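Long-range contacts in octopine dehydrogenase (Pecten maximus, PDB 3C7D), which catalyses the NADH-dependent joining of L-arginine and pyruvate into D-octopine, the reverse of octopine dehydrogenation: residues A[50-55]-A[64-69]; A[87-92]-A[113-118]; A[338-343]-A[381-386]. One frame throughout, in Å; residues are numbered along the deposited sequence.

Interaction 1: residues A[50-55]-A[64-69]; sequences ELTVIV and EVKSRP
Val65 O is gripped twice from the opposing strand, by the backbone N of Val53 at 2.9 Å and by the CA-H of Thr52, whose CA lies 3.3 Å from the same Val65 O. Leu51 O repeats the pattern, accepting from Ser67 N at 3.0 Å and from the CA-H of Lys66. With the return bonds from Leu51 N to Ser67 O and from Val65 N to Val53 O, this is the textbook alternation of an antiparallel beta hairpin, in which Leu51-Ser67 and Val53-Val65 are the hydrogen-bonded pairs.

The side chains divide between the two faces. On one, Val53 CB meets Val65 CB at 4.1 Å. On the other, Glu64 bends at chi2 (90°), bringing its carboxylate to the Thr52 methyl, with OE2 3.4 Å from CG2. At the end of the pairing, Glu50 crosses the Lys66 stem at about a right angle, OE1 resting 3.4 Å from Lys66 CB; the charges stay apart, with 5.8 Å between Glu50 OE1 and Lys66 NZ. Arg68 meets Glu50 through its CG methylene, while its NH1 turns to Gly47 O.

Helix 12-22 packs against the Leu51, Val53 and Ser67 face, where Ser67 OG bonds to Gly19 O, and strand 156-171 runs parallel to strand 51-56, joining the hairpin to the larger sheet.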
loop_
_atom_site.group_PDB
_atom_site.type_symbol
_atom_site.label_atom_id
_atom_site.label_comp_id
_atom_site.label_asym_id
_atom_site.label_seq_id
_atom_site.Cartn_x
_atom_site.Cartn_y
_atom_site.Cartn_z
ATOM N N GLU A 50 -28.277 7.286 5.600
ATOM C CA GLU A 50 -26.946 7.855 5.426
ATOM C C GLU A 50 -25.858 6.931 5.967
ATOM O O GLU A 50 -26.070 6.209 6.944
ATOM C CB GLU A 50 -26.857 9.239 6.076
ATOM C CG GLU A 50 -27.644 10.315 5.336
ATOM C CD GLU A 50 -27.227 11.722 5.714
ATOM O OE1 GLU A 50 -27.074 12.002 6.923
ATOM O OE2 GLU A 50 -27.056 12.554 4.798
ATOM N N LEU A 51 -24.701 6.954 5.309
ATOM C CA LEU A 51 -23.543 6.170 5.720
ATOM C C LEU A 51 -22.930 6.777 6.980
ATOM O O LEU A 51 -22.822 8.000 7.099
ATOM C CB LEU A 51 -22.516 6.111 4.583
ATOM C CG LEU A 51 -21.278 5.212 4.688
ATOM C CD1 LEU A 51 -21.659 3.735 4.774
ATOM C CD2 LEU A 51 -20.356 5.459 3.502
ATOM N N THR A 52 -22.531 5.915 7.913
ATOM C CA THR A 52 -22.081 6.354 9.230
ATOM C C THR A 52 -20.634 5.957 9.510
ATOM O O THR A 52 -20.239 4.812 9.286
ATOM C CB THR A 52 -22.993 5.793 10.348
ATOM O OG1 THR A 52 -24.360 5.798 9.910
ATOM C CG2 THR A 52 -22.868 6.627 11.619
ATOM N N VAL A 53 -19.857 6.923 9.999
ATOM C CA VAL A 53 -18.471 6.702 10.418
ATOM C C VAL A 53 -18.314 7.060 11.900
ATOM O O VAL A 53 -18.544 8.207 12.298
ATOM C CB VAL A 53 -17.466 7.538 9.571
ATOM C CG1 VAL A 53 -16.031 7.288 10.021
ATOM C CG2 VAL A 53 -17.614 7.230 8.089
ATOM N N ILE A 54 -17.929 6.074 12.711
ATOM C CA ILE A 54 -17.704 6.294 14.140
ATOM C C ILE A 54 -16.205 6.416 14.425
ATOM O O ILE A 54 -15.446 5.462 14.243
ATOM C CB ILE A 54 -18.347 5.183 15.025
ATOM C CG1 ILE A 54 -19.864 5.125 14.832
ATOM C CG2 ILE A 54 -18.049 5.417 16.497
ATOM C CD1 ILE A 54 -20.320 4.031 13.905
ATOM N N VAL A 55 -15.793 7.599 14.877
ATOM C CA VAL A 55 -14.384 7.896 15.113
ATOM C C VAL A 55 -14.085 8.036 16.602
ATOM O O VAL A 55 -14.715 8.838 17.292
ATOM C CB VAL A 55 -13.947 9.203 14.392
ATOM C CG1 VAL A 55 -12.439 9.423 14.521
ATOM C CG2 VAL A 55 -14.364 9.183 12.927
ATOM N N GLU A 64 -20.104 11.105 15.527
ATOM C CA GLU A 64 -21.027 10.613 14.509
ATOM C C GLU A 64 -20.884 11.428 13.215
ATOM O O GLU A 64 -21.195 12.626 13.188
ATOM C CB GLU A 64 -22.466 10.684 15.042
ATOM C CG GLU A 64 -23.541 10.046 14.151
ATOM C CD GLU A 64 -23.794 8.572 14.457
ATOM O OE1 GLU A 64 -22.962 7.932 15.144
ATOM O OE2 GLU A 64 -24.835 8.049 14.000
ATOM N N VAL A 65 -20.406 10.777 12.153
ATOM C CA VAL A 65 -20.287 11.404 10.832
ATOM C C VAL A 65 -21.249 10.733 9.853
ATOM O O VAL A 65 -21.119 9.542 9.568
ATOM C CB VAL A 65 -18.831 11.346 10.287
ATOM C CG1 VAL A 65 -18.747 11.950 8.887
ATOM C CG2 VAL A 65 -17.870 12.063 11.232
ATOM N N LYS A 66 -22.211 11.504 9.349
ATOM C CA LYS A 66 -23.251 10.979 8.455
ATOM C C LYS A 66 -23.248 11.651 7.083
ATOM O O LYS A 66 -23.352 12.878 6.981
ATOM C CB LYS A 66 -24.638 11.115 9.095
ATOM C CG LYS A 66 -24.937 10.104 10.192
ATOM C CD LYS A 66 -26.432 10.031 10.478
ATOM C CE LYS A 66 -26.759 8.868 11.400
ATOM N NZ LYS A 66 -28.213 8.544 11.394
ATOM N N SER A 67 -23.137 10.837 6.032
ATOM C CA SER A 67 -23.136 11.337 4.656
ATOM C C SER A 67 -23.570 10.281 3.642
ATOM O O SER A 67 -23.538 9.085 3.927
ATOM C CB SER A 67 -21.757 11.895 4.279
ATOM O OG SER A 67 -20.781 10.873 4.194
ATOM N N ARG A 68 -23.972 10.743 2.460
ATOM C CA ARG A 68 -24.385 9.870 1.365
ATOM C C ARG A 68 -23.652 10.215 0.072
ATOM O O ARG A 68 -23.735 11.351 -0.401
ATOM C CB ARG A 68 -25.894 9.970 1.134
ATOM C CG ARG A 68 -26.711 8.836 1.742
ATOM C CD ARG A 68 -28.202 9.002 1.447
ATOM N NE ARG A 68 -28.511 8.870 0.024
ATOM C CZ ARG A 68 -29.002 7.774 -0.552
ATOM N NH1 ARG A 68 -29.257 6.690 0.170
ATOM N NH2 ARG A 68 -29.243 7.767 -1.856
ATOM N N PRO A 69 -22.926 9.239 -0.504
ATOM C CA PRO A 69 -22.341 9.413 -1.834
ATOM C C PRO A 69 -23.430 9.639 -2.877
ATOM O O PRO A 69 -24.584 9.273 -2.646
ATOM C CB PRO A 69 -21.641 8.073 -2.089
ATOM C CG PRO A 69 -21.416 7.491 -0.741
ATOM C CD PRO A 69 -22.596 7.922 0.070
#

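Interaction 2: residues A[87-92]-A[113-118]; sequences ILTVPA and VGLPSQ. With NAD (nicotinamide-adenine-dinucleotide), chain B; PYR (pyruvic acid), chain C.
The parallel bridges Ile87-Val113 and Leu88-Gly114 join strands 85-88 and 111-114 of a beta-alpha-beta unit whose connection holds helix 95-102. Leu88 bonds through both its polar backbone atoms: its N reaches Val113 O at 2.7 Å, nearly straight (170°), and its O accepts from Leu115 N at 2.8 Å. On the face turned to Leu17 of helix 12-22, a chi1 of -49° puts Ile87 CG2 anti to the backbone N and alongside Leu115, 3.6 Å from its CB. Beyond the strand ends, Thr89 OG1 gives a weak bond to Leu115 O.

This is the Rossmann arrangement, in which the carboxyl ends of parallel strands carry the cofactor-binding loops. Val90 CG1 meets NAD O4B on the adenosine ribose, Pro91 CD lies 3.6 Å from NAD O5B, and Pro116 CD, after a cis peptide bond, lies 3.6 Å from NAD O4D on the nicotinamide ribose. With a glycine in place of Pro91, the ring carbons beside the pyrophosphate would be gone, and the loop is likely to become freer to turn, leaving a gap along the cofactor. Further on, Gln118 brings its side chain to pyruvate, which Thr143 and His212 also bind.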
loop_
_atom_site.group_PDB
_atom_site.type_symbol
_atom_site.label_atom_id
_atom_site.label_comp_id
_atom_site.label_asym_id
_atom_site.label_seq_id
_atom_site.Cartn_x
_atom_site.Cartn_y
_atom_site.Cartn_z
ATOM N N ILE A 87 -9.347 7.560 -6.120
ATOM C CA ILE A 87 -8.640 6.998 -4.973
ATOM C C ILE A 87 -8.913 5.500 -4.827
ATOM O O ILE A 87 -10.061 5.080 -4.637
ATOM C CB ILE A 87 -8.987 7.739 -3.651
ATOM C CG1 ILE A 87 -8.870 9.256 -3.827
ATOM C CG2 ILE A 87 -8.079 7.267 -2.521
ATOM C CD1 ILE A 87 -9.462 10.069 -2.688
ATOM N N LEU A 88 -7.849 4.707 -4.916
ATOM C CA LEU A 88 -7.937 3.261 -4.756
ATOM C C LEU A 88 -7.660 2.861 -3.314
ATOM O O LEU A 88 -6.531 2.996 -2.829
ATOM C CB LEU A 88 -6.965 2.544 -5.702
ATOM C CG LEU A 88 -7.413 2.247 -7.137
ATOM C CD1 LEU A 88 -7.870 3.501 -7.865
ATOM C CD2 LEU A 88 -6.291 1.572 -7.908
ATOM N N THR A 89 -8.700 2.378 -2.636
ATOM C CA THR A 89 -8.569 1.840 -1.283
ATOM C C THR A 89 -9.006 0.372 -1.250
ATOM O O THR A 89 -10.140 0.046 -0.881
ATOM C CB THR A 89 -9.345 2.685 -0.252
ATOM O OG1 THR A 89 -8.960 4.058 -0.374
ATOM C CG2 THR A 89 -9.045 2.212 1.156
ATOM N N VAL A 90 -8.085 -0.493 -1.668
ATOM C CA VAL A 90 -8.268 -1.944 -1.692
ATOM C C VAL A 90 -6.905 -2.617 -1.569
ATOM O O VAL A 90 -5.884 -1.972 -1.813
ATOM C CB VAL A 90 -8.928 -2.445 -3.009
ATOM C CG1 VAL A 90 -10.433 -2.505 -2.872
ATOM C CG2 VAL A 90 -8.492 -1.608 -4.217
ATOM N N PRO A 91 -6.878 -3.904 -1.162
ATOM C CA PRO A 91 -5.638 -4.680 -1.246
ATOM C C PRO A 91 -5.081 -4.654 -2.667
ATOM O O PRO A 91 -5.845 -4.746 -3.634
ATOM C CB PRO A 91 -6.083 -6.096 -0.868
ATOM C CG PRO A 91 -7.272 -5.891 0.001
ATOM C CD PRO A 91 -7.977 -4.691 -0.567
ATOM N N ALA A 92 -3.759 -4.531 -2.778
ATOM C CA ALA A 92 -3.082 -4.282 -4.051
ATOM C C ALA A 92 -3.378 -5.273 -5.178
ATOM O O ALA A 92 -3.221 -4.921 -6.350
ATOM C CB ALA A 92 -1.581 -4.156 -3.835
ATOM N N VAL A 113 -4.881 8.192 -6.922
ATOM C CA VAL A 113 -4.334 8.004 -5.583
ATOM C C VAL A 113 -4.427 6.547 -5.125
ATOM O O VAL A 113 -5.497 5.943 -5.152
ATOM C CB VAL A 113 -5.042 8.932 -4.544
ATOM C CG1 VAL A 113 -4.475 8.726 -3.147
ATOM C CG2 VAL A 113 -4.923 10.396 -4.951
ATOM N N GLY A 114 -3.288 5.991 -4.722
ATOM C CA GLY A 114 -3.253 4.703 -4.045
ATOM C C GLY A 114 -3.273 4.946 -2.551
ATOM O O GLY A 114 -2.312 5.483 -1.997
ATOM N N LEU A 115 -4.368 4.562 -1.899
ATOM C CA LEU A 115 -4.541 4.816 -0.469
ATOM C C LEU A 115 -4.879 3.556 0.350
ATOM O O LEU A 115 -6.017 3.399 0.794
ATOM C CB LEU A 115 -5.606 5.905 -0.254
ATOM C CG LEU A 115 -5.874 6.427 1.165
ATOM C CD1 LEU A 115 -4.931 7.555 1.521
ATOM C CD2 LEU A 115 -7.324 6.855 1.326
ATOM N N PRO A 116 -3.919 2.619 0.496
ATOM C CA PRO A 116 -2.701 2.379 -0.284
ATOM C C PRO A 116 -3.137 1.667 -1.573
ATOM O O PRO A 116 -4.288 1.208 -1.620
ATOM C CB PRO A 116 -1.890 1.428 0.615
ATOM C CG PRO A 116 -2.604 1.387 1.930
ATOM C CD PRO A 116 -4.028 1.656 1.605
ATOM N N SER A 117 -2.319 1.546 -2.627
ATOM C CA SER A 117 -0.901 1.929 -2.810
ATOM C C SER A 117 0.014 0.706 -2.843
ATOM O O SER A 117 0.023 -0.018 -3.840
ATOM C CB SER A 117 -0.378 3.001 -1.853
ATOM O OG SER A 117 0.939 3.381 -2.233
ATOM N N GLN A 118 0.622 1.084 -2.144
ATOM C CA GLN A 118 1.926 0.660 -1.650
ATOM C C GLN A 118 2.727 -0.044 -2.739
ATOM O O GLN A 118 2.694 0.394 -3.765
ATOM C CB GLN A 118 1.766 -0.259 -0.437
ATOM C CG GLN A 118 1.197 0.429 0.793
ATOM C CD GLN A 118 1.030 -0.516 1.966
ATOM O OE1 GLN A 118 0.544 -0.120 3.024
ATOM N NE2 GLN A 118 1.431 -1.770 1.779
HETATM P PA NAD B . -10.379 -4.970 2.856
HETATM O O1A NAD B . -9.865 -6.348 3.026
HETATM O O2A NAD B . -11.373 -4.635 3.897
HETATM O O5B NAD B . -11.044 -4.812 1.398
HETATM C C5B NAD B . -11.736 -5.864 0.768
HETATM C C4B NAD B . -12.205 -5.343 -0.583
HETATM O O4B NAD B . -11.341 -5.760 -1.623
HETATM C C3B NAD B . -13.582 -5.846 -0.967
HETATM O O3B NAD B . -14.587 -5.007 -0.455
HETATM C C2B NAD B . -13.535 -5.811 -2.478
HETATM O O2B NAD B . -13.945 -4.548 -2.952
HETATM C C1B NAD B . -12.067 -6.021 -2.811
HETATM N N9A NAD B . -11.857 -7.418 -3.247
HETATM C C8A NAD B . -11.663 -8.505 -2.428
HETATM N N7A NAD B . -11.515 -9.607 -3.194
HETATM C C5A NAD B . -11.610 -9.246 -4.492
HETATM C C6A NAD B . -11.535 -9.979 -5.673
HETATM N N6A NAD B . -11.717 -11.296 -5.611
HETATM N N1A NAD B . -11.673 -9.331 -6.892
HETATM C C2A NAD B . -11.891 -7.966 -6.935
HETATM N N3A NAD B . -11.964 -7.248 -5.751
HETATM C C4A NAD B . -11.828 -7.873 -4.546
HETATM O O3 NAD B . -9.133 -3.935 2.853
HETATM P PN NAD B . -9.108 -2.557 3.701
HETATM O O1N NAD B . -9.366 -2.845 5.128
HETATM O O2N NAD B . -9.942 -1.542 3.014
HETATM O O5D NAD B . -7.560 -2.124 3.600
HETATM C C5D NAD B . -6.925 -1.862 2.369
HETATM C C4D NAD B . -5.413 -1.830 2.578
HETATM O O4D NAD B . -5.087 -1.029 3.699
HETATM C C3D NAD B . -4.840 -3.217 2.831
HETATM O O3D NAD B . -3.771 -3.432 1.940
HETATM C C2D NAD B . -4.338 -3.198 4.261
HETATM O O2D NAD B . -3.102 -3.865 4.387
HETATM C C1D NAD B . -4.199 -1.711 4.569
HETATM N N1N NAD B . -4.488 -1.375 5.982
HETATM C C2N NAD B . -5.674 -1.738 6.571
HETATM C C3N NAD B . -5.939 -1.409 7.902
HETATM C C7N NAD B . -7.369 -1.321 8.356
HETATM O O7N NAD B . -7.628 -0.905 9.676
HETATM N N7N NAD B . -8.359 -1.624 7.515
HETATM C C4N NAD B . -4.977 -0.707 8.632
HETATM C C5N NAD B . -3.779 -0.332 8.031
HETATM C C6N NAD B . -3.549 -0.676 6.699
HETATM C C PYR C . 1.184 -1.289 6.491
HETATM O O PYR C . 0.937 -0.340 5.584
HETATM O OXT PYR C . 0.232 -2.265 6.623
HETATM C CA PYR C . 2.386 -1.304 7.302
HETATM O O3 PYR C . 2.899 -2.543 7.634
HETATM C CB PYR C . 3.039 0.009 7.825
#

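Interaction 3: residues A[338-343]-A[381-386]; sequences KGVAIA and RCPQRY
The flat carboxamide of Gln384 meets the backbone of Gly339 in its own plane, the glycine's carbonyl oxygen lying just 2° out of it. The second flat group, the Tyr386 ring, stays within segment 381-386: Arg385 CD sits over one face, offset toward the rim, and Arg381 O lies in plane at the edge.

Between Gln384 NE2 and Gly339 O the bond is short, 2.7 Å, and almost straight at hydrogen (171°), although the donor comes in from the side of the carbonyl and somewhat above its plane. A bend at chi2 (86°) carries the amide across to the helix, where OE1 rests 3.3 Å from Gly339 CA. NE2 also approaches Ile342, with 4.0 Å to its CB.

Glycine is what lets the loop come this close. A CB on Gly339 would point at the loop and fall 2.8 Å from both Gln384 OE1 and Cys382 CB, a clash; with hydrogen there instead, Cys382 CB lies 4.1 Å from Gly339 CA. Next to it, Pro383 CG touches Val340 CG2 at 4.2 Å. Val340 also packs on Val256 and Ile260 of helix 240-263, and Pro383 on Phe123 of helix 121-129, so the contact joins the helical domain to the chain's late loop and, through it, to helix 121-129. The loop is itself turned by backbone bonds from Arg385 N to Cys382 O and from Tyr386 N to Pro383 O.

Gly339 O thus serves two donors, since Ala343 N gives it a weak helical bond at 3.4 Å. The side-chain amide is the closer partner and probably makes up for the weak helical bond, and the in-plane geometry probably fixes the rotation of the carboxamide.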
loop_
_atom_site.group_PDB
_atom_site.type_symbol
_atom_site.label_atom_id
_atom_site.label_comp_id
_atom_site.label_asym_id
_atom_site.label_seq_id
_atom_site.Cartn_x
_atom_site.Cartn_y
_atom_site.Cartn_z
ATOM N N LYS A 338 13.019 -5.659 -5.016
ATOM C CA LYS A 338 14.054 -6.485 -5.648
ATOM C C LYS A 338 14.233 -6.114 -7.122
ATOM O O LYS A 338 15.360 -6.071 -7.621
ATOM C CB LYS A 338 13.757 -7.984 -5.483
ATOM C CG LYS A 338 14.739 -8.934 -6.195
ATOM C CD LYS A 338 16.182 -8.762 -5.720
ATOM C CE LYS A 338 17.137 -9.645 -6.502
ATOM N NZ LYS A 338 18.549 -9.443 -6.078
ATOM N N GLY A 339 13.122 -5.842 -7.803
ATOM C CA GLY A 339 13.150 -5.372 -9.187
ATOM C C GLY A 339 13.924 -4.074 -9.342
ATOM O O GLY A 339 14.700 -3.916 -10.286
ATOM N N VAL A 340 13.711 -3.150 -8.408
ATOM C CA VAL A 340 14.449 -1.886 -8.367
ATOM C C VAL A 340 15.934 -2.136 -8.068
ATOM O O VAL A 340 16.807 -1.580 -8.743
ATOM C CB VAL A 340 13.829 -0.885 -7.348
ATOM C CG1 VAL A 340 14.677 0.378 -7.222
ATOM C CG2 VAL A 340 12.412 -0.517 -7.761
ATOM N N ALA A 341 16.209 -2.988 -7.078
ATOM C CA ALA A 341 17.582 -3.344 -6.705
ATOM C C ALA A 341 18.396 -3.892 -7.882
ATOM O O ALA A 341 19.547 -3.494 -8.080
ATOM C CB ALA A 341 17.582 -4.330 -5.549
ATOM N N ILE A 342 17.796 -4.797 -8.657
ATOM C CA ILE A 342 18.440 -5.360 -9.851
ATOM C C ILE A 342 18.841 -4.260 -10.841
ATOM O O ILE A 342 19.983 -4.230 -11.311
ATOM C CB ILE A 342 17.542 -6.427 -10.544
ATOM C CG1 ILE A 342 17.500 -7.707 -9.704
ATOM C CG2 ILE A 342 18.035 -6.737 -11.967
ATOM C CD1 ILE A 342 16.443 -8.701 -10.137
ATOM N N ALA A 343 17.906 -3.355 -11.127
ATOM C CA ALA A 343 18.141 -2.254 -12.060
ATOM C C ALA A 343 19.210 -1.277 -11.574
ATOM O O ALA A 343 19.912 -0.671 -12.385
ATOM C CB ALA A 343 16.846 -1.521 -12.353
ATOM N N ARG A 381 4.504 -6.678 -9.214
ATOM C CA ARG A 381 4.573 -5.341 -9.794
ATOM C C ARG A 381 6.009 -4.846 -9.964
ATOM O O ARG A 381 6.245 -3.636 -10.039
ATOM C CB ARG A 381 3.812 -4.349 -8.924
ATOM C CG ARG A 381 2.310 -4.470 -8.952
ATOM C CD ARG A 381 1.795 -3.929 -7.642
ATOM N NE ARG A 381 0.652 -3.041 -7.784
ATOM C CZ ARG A 381 0.259 -2.186 -6.847
ATOM N NH1 ARG A 381 0.919 -2.094 -5.698
ATOM N NH2 ARG A 381 -0.792 -1.415 -7.062
ATOM N N CYS A 382 6.969 -5.766 -10.011
ATOM C CA CYS A 382 8.353 -5.378 -10.264
ATOM C C CYS A 382 8.450 -4.750 -11.657
ATOM O O CYS A 382 7.860 -5.271 -12.607
ATOM C CB CYS A 382 9.307 -6.568 -10.118
ATOM S SG CYS A 382 8.921 -7.989 -11.148
ATOM N N PRO A 383 9.171 -3.616 -11.776
ATOM C CA PRO A 383 9.257 -2.855 -13.028
ATOM C C PRO A 383 9.469 -3.732 -14.262
ATOM O O PRO A 383 8.853 -3.490 -15.303
ATOM C CB PRO A 383 10.477 -1.965 -12.805
ATOM C CG PRO A 383 10.525 -1.757 -11.348
ATOM C CD PRO A 383 9.960 -2.986 -10.701
ATOM N N GLN A 384 10.319 -4.749 -14.121
ATOM C CA GLN A 384 10.696 -5.646 -15.213
ATOM C C GLN A 384 9.529 -6.459 -15.769
ATOM O O GLN A 384 9.525 -6.808 -16.950
ATOM C CB GLN A 384 11.828 -6.578 -14.772
ATOM C CG GLN A 384 13.164 -5.872 -14.523
ATOM C CD GLN A 384 13.300 -5.294 -13.119
ATOM O OE1 GLN A 384 12.315 -5.091 -12.411
ATOM N NE2 GLN A 384 14.535 -5.026 -12.714
ATOM N N ARG A 385 8.546 -6.754 -14.918
ATOM C CA ARG A 385 7.322 -7.443 -15.331
ATOM C C ARG A 385 6.583 -6.654 -16.411
ATOM O O ARG A 385 5.944 -7.234 -17.289
ATOM C CB ARG A 385 6.402 -7.654 -14.128
ATOM C CG ARG A 385 5.087 -8.344 -14.442
ATOM C CD ARG A 385 3.924 -7.468 -14.015
ATOM N NE ARG A 385 2.623 -8.119 -14.165
ATOM C CZ ARG A 385 1.950 -8.225 -15.311
ATOM N NH1 ARG A 385 2.447 -7.733 -16.442
ATOM N NH2 ARG A 385 0.773 -8.836 -15.326
ATOM N N TYR A 386 6.680 -5.330 -16.336
ATOM C CA TYR A 386 6.001 -4.446 -17.274
ATOM C C TYR A 386 6.912 -3.977 -18.406
ATOM O O TYR A 386 6.460 -3.291 -19.327
ATOM C CB TYR A 386 5.407 -3.243 -16.538
ATOM C CG TYR A 386 4.444 -3.604 -15.432
ATOM C CD1 TYR A 386 3.149 -4.032 -15.721
ATOM C CD2 TYR A 386 4.823 -3.511 -14.094
ATOM C CE1 TYR A 386 2.255 -4.360 -14.709
ATOM C CE2 TYR A 386 3.935 -3.838 -13.070
ATOM C CZ TYR A 386 2.655 -4.260 -13.387
ATOM O OH TYR A 386 1.772 -4.591 -12.389
#

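Interactions 1 and 2 reach the same mixed sheet, yet their centres are 21 Å apart and their nearest atoms about 12 Å. The hairpin of interaction 1 stands off from the cofactor, the side chain of Val53 about 12 Å from NAD, whereas interaction 2 touches both NAD and pyruvate. Interaction 3, centred 20 Å from interaction 2, lies away from the substrate and cofactor sites but is tied to it by one residue: Arg381 NH1 probably donates to Ser117 O at 2.9 Å and packs against Ala92. The loop that holds segment 381-386 therefore reaches the backbone just before the pyruvate-binding Gln118. Interactions 1 and 3 lie on opposite sides of the chain's centre, 41 Å apart between centres.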